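Local coordinates for receptor-type tyrosine-protein phosphatase C (Rattus norvegicus, PDB 5FN8) that acts as a leukocyte receptor protein tyrosine phosphatase, probably required for T-cell activation through the antigen receptor, with this piece coming from its extracellular region, at residues B[96-101]-B[167-172]. Residues are numbered along the deposited sequence; the frame is centred on the assembly and turned at random.
With NAG (2-acetamido-2-deoxy-beta-D-glucopyranose), chain H; NAG (2-acetamido-2-deoxy-beta-D-glucopyranose), chain G.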
loop_
_atom_site.group_PDB
_atom_site.type_symbol
_atom_site.label_atom_id
_atom_site.label_comp_id
_atom_site.label_asym_id
_atom_site.label_seq_id
_atom_site.Cartn_x
_atom_site.Cartn_y
_atom_site.Cartn_z
ATOM N N ALA B 96 -9.208 4.966 -9.580
ATOM C CA ALA B 96 -8.550 4.501 -10.796
ATOM C C ALA B 96 -8.868 2.999 -10.994
ATOM O O ALA B 96 -9.539 2.381 -10.154
ATOM C CB ALA B 96 -7.039 4.730 -10.686
ATOM N N ARG B 97 -8.407 2.410 -12.121
ATOM C CA ARG B 97 -8.585 0.988 -12.390
ATOM C C ARG B 97 -7.771 0.236 -11.345
ATOM O O ARG B 97 -6.630 0.623 -11.057
ATOM C CB ARG B 97 -8.065 0.613 -13.780
ATOM C CG ARG B 97 -8.861 1.214 -14.924
ATOM C CD ARG B 97 -8.241 0.830 -16.242
ATOM N NE ARG B 97 -8.766 -0.450 -16.721
ATOM C CZ ARG B 97 -8.056 -1.560 -16.914
ATOM N NH1 ARG B 97 -6.748 -1.573 -16.671
ATOM N NH2 ARG B 97 -8.643 -2.664 -17.351
ATOM N N PRO B 98 -8.353 -0.800 -10.699
ATOM C CA PRO B 98 -7.562 -1.576 -9.733
ATOM C C PRO B 98 -6.527 -2.425 -10.509
ATOM O O PRO B 98 -6.516 -2.453 -11.758
ATOM C CB PRO B 98 -8.629 -2.493 -9.103
ATOM C CG PRO B 98 -9.646 -2.688 -10.156
ATOM C CD PRO B 98 -9.694 -1.397 -10.911
ATOM N N GLY B 99 -5.730 -3.189 -9.776
ATOM C CA GLY B 99 -4.807 -4.119 -10.401
ATOM C C GLY B 99 -5.468 -5.469 -10.614
ATOM O O GLY B 99 -6.674 -5.621 -10.415
ATOM N N LYS B 100 -4.683 -6.455 -11.034
ATOM C CA LYS B 100 -5.157 -7.810 -11.262
ATOM C C LYS B 100 -5.148 -8.587 -9.958
ATOM O O LYS B 100 -4.396 -8.279 -9.065
ATOM C CB LYS B 100 -4.308 -8.517 -12.317
ATOM C CG LYS B 100 -4.320 -7.869 -13.692
ATOM C CD LYS B 100 -3.233 -8.462 -14.586
ATOM C CE LYS B 100 -3.547 -9.857 -15.064
ATOM N NZ LYS B 100 -2.357 -10.540 -15.644
ATOM N N VAL B 101 -5.985 -9.593 -9.853
ATOM C CA VAL B 101 -6.075 -10.444 -8.679
ATOM C C VAL B 101 -4.784 -11.281 -8.565
ATOM O O VAL B 101 -4.116 -11.562 -9.575
ATOM C CB VAL B 101 -7.373 -11.327 -8.700
ATOM C CG1 VAL B 101 -8.637 -10.465 -8.697
ATOM C CG2 VAL B 101 -7.381 -12.363 -9.851
ATOM N N VAL B 167 -11.174 -13.688 -14.122
ATOM C CA VAL B 167 -11.490 -13.004 -12.873
ATOM C C VAL B 167 -11.041 -11.556 -12.978
ATOM O O VAL B 167 -9.886 -11.327 -13.299
ATOM C CB VAL B 167 -10.919 -13.668 -11.586
ATOM C CG1 VAL B 167 -11.338 -12.869 -10.334
ATOM C CG2 VAL B 167 -11.382 -15.105 -11.461
ATOM N N TYR B 168 -11.967 -10.594 -12.784
ATOM C CA TYR B 168 -11.683 -9.146 -12.763
ATOM C C TYR B 168 -12.019 -8.658 -11.365
ATOM O O TYR B 168 -12.958 -9.159 -10.732
ATOM C CB TYR B 168 -12.619 -8.341 -13.687
ATOM C CG TYR B 168 -12.729 -8.823 -15.110
ATOM C CD1 TYR B 168 -13.427 -9.995 -15.420
ATOM C CD2 TYR B 168 -12.194 -8.082 -16.161
ATOM C CE1 TYR B 168 -13.543 -10.436 -16.738
ATOM C CE2 TYR B 168 -12.324 -8.503 -17.484
ATOM C CZ TYR B 168 -13.000 -9.677 -17.766
ATOM O OH TYR B 168 -13.137 -10.038 -19.077
ATOM N N PHE B 169 -11.295 -7.643 -10.917
ATOM C CA PHE B 169 -11.586 -6.970 -9.654
ATOM C C PHE B 169 -12.386 -5.734 -9.978
ATOM O O PHE B 169 -12.050 -5.018 -10.927
ATOM C CB PHE B 169 -10.302 -6.562 -8.927
ATOM C CG PHE B 169 -10.550 -6.076 -7.516
ATOM C CD1 PHE B 169 -10.735 -6.977 -6.474
ATOM C CD2 PHE B 169 -10.502 -4.721 -7.211
ATOM C CE1 PHE B 169 -10.903 -6.526 -5.158
ATOM C CE2 PHE B 169 -10.693 -4.281 -5.910
ATOM C CZ PHE B 169 -10.879 -5.190 -4.896
ATOM N N TYR B 170 -13.428 -5.488 -9.191
ATOM C CA TYR B 170 -14.272 -4.304 -9.276
ATOM C C TYR B 170 -14.133 -3.504 -7.971
ATOM O O TYR B 170 -14.319 -4.056 -6.887
ATOM C CB TYR B 170 -15.735 -4.704 -9.541
ATOM C CG TYR B 170 -16.667 -3.518 -9.624
ATOM C CD1 TYR B 170 -16.545 -2.581 -10.646
ATOM C CD2 TYR B 170 -17.687 -3.337 -8.687
ATOM C CE1 TYR B 170 -17.379 -1.470 -10.711
ATOM C CE2 TYR B 170 -18.533 -2.229 -8.745
ATOM C CZ TYR B 170 -18.392 -1.311 -9.775
ATOM O OH TYR B 170 -19.256 -0.240 -9.870
ATOM N N ASN B 171 -13.786 -2.231 -8.074
ATOM C CA ASN B 171 -13.545 -1.386 -6.898
ATOM C C ASN B 171 -14.662 -0.379 -6.568
ATOM O O ASN B 171 -14.447 0.519 -5.793
ATOM C CB ASN B 171 -12.148 -0.700 -6.992
ATOM C CG ASN B 171 -12.077 0.427 -7.992
ATOM O OD1 ASN B 171 -13.088 0.910 -8.500
ATOM N ND2 ASN B 171 -10.880 0.878 -8.308
ATOM N N GLY B 172 -15.850 -0.567 -7.125
ATOM C CA GLY B 172 -16.983 0.326 -6.905
ATOM C C GLY B 172 -17.116 1.358 -7.997
ATOM O O GLY B 172 -18.144 2.022 -8.107
HETATM C C1 NAG H . -5.597 7.930 -14.410
HETATM C C2 NAG H . -5.683 6.536 -15.033
HETATM C C3 NAG H . -5.182 6.590 -16.477
HETATM C C4 NAG H . -5.980 7.617 -17.276
HETATM C C5 NAG H . -5.942 8.977 -16.580
HETATM C C6 NAG H . -6.852 10.003 -17.217
HETATM C C7 NAG H . -5.657 4.318 -13.927
HETATM C C8 NAG H . -4.781 3.253 -13.336
HETATM N N2 NAG H . -5.029 5.465 -14.295
HETATM O O3 NAG H . -5.326 5.308 -17.083
HETATM O O4 NAG H . -5.459 7.742 -18.596
HETATM O O5 NAG H . -6.364 8.840 -15.212
HETATM O O6 NAG H . -8.157 9.491 -17.457
HETATM O O7 NAG H . -6.872 4.160 -14.062
HETATM C C1 NAG G . -21.365 -6.279 -8.615
HETATM C C2 NAG G . -21.471 -5.204 -9.700
HETATM C C3 NAG G . -21.698 -3.810 -9.104
HETATM C C4 NAG G . -22.762 -3.829 -8.011
HETATM C C5 NAG G . -22.467 -4.897 -6.961
HETATM C C6 NAG G . -23.557 -5.013 -5.916
HETATM C C7 NAG G . -19.923 -4.561 -11.560
HETATM C C8 NAG G . -18.657 -4.945 -12.259
HETATM N N2 NAG G . -20.213 -5.261 -10.436
HETATM O O3 NAG G . -22.165 -2.936 -10.128
HETATM O O4 NAG G . -22.816 -2.544 -7.396
HETATM O O5 NAG G . -22.372 -6.179 -7.599
HETATM O O6 NAG G . -23.252 -5.971 -4.912
HETATM O O7 NAG G . -20.635 -3.651 -11.976
HETATM O O HOH W 1 -8.768 -6.615 -12.087
#
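Asn171 adopts the crowded first torsion, with CG between the backbone N and the carbonyl carbon (chi1 74°), and this carries its amide across to segment 96-101. Phe169, two residues earlier, has CG anti to the backbone N (chi1 -170°), which turns its ring to cross Pro98 obliquely. The Asn171 amide illustrates how a buried polar group can be fixed at both ends. Its ND2 donates to Ala96 O at 2.7 Å, a bent bond at the hydrogen although the donor lies almost on the C=O axis (176°) and the acceptor sits near the amide plane. ND2 also reaches Ile124 O, while OD1 accepts from the backbone N atoms of Glu173 and Tyr174, so partners on both amide atoms define its rotation. Pro98 packs between this amide and the phenyl ring: its CD lies 3.7 Å from Asn171 ND2, CB comes to Phe169 CD2 at 3.5 Å, and CG meets the ring at its edge. In this pair of fibronectin type III domains, 96-101 is the irregular chain that leads into the second, laid against the end of strand 162-170 of its four-stranded sheet. Further along, Val101 and Val167 cross at about a right angle, both Val101 methyls lying 4.0 Å from Val167 CG1, beside Cys118 of the facing sheet. Where the backbones do not bond directly, a water fills in, donating to Gly99 O at 2.9 Å and accepting from Phe169 N. Each segment also meets a sugar. Arg97 N makes a nearly straight bond of 3.0 Å to O7 of the chain H N-acetylglucosamine, and the Tyr170 ring has Gly172 N over one face and the acetamide of the Asn146-linked sugar over the other.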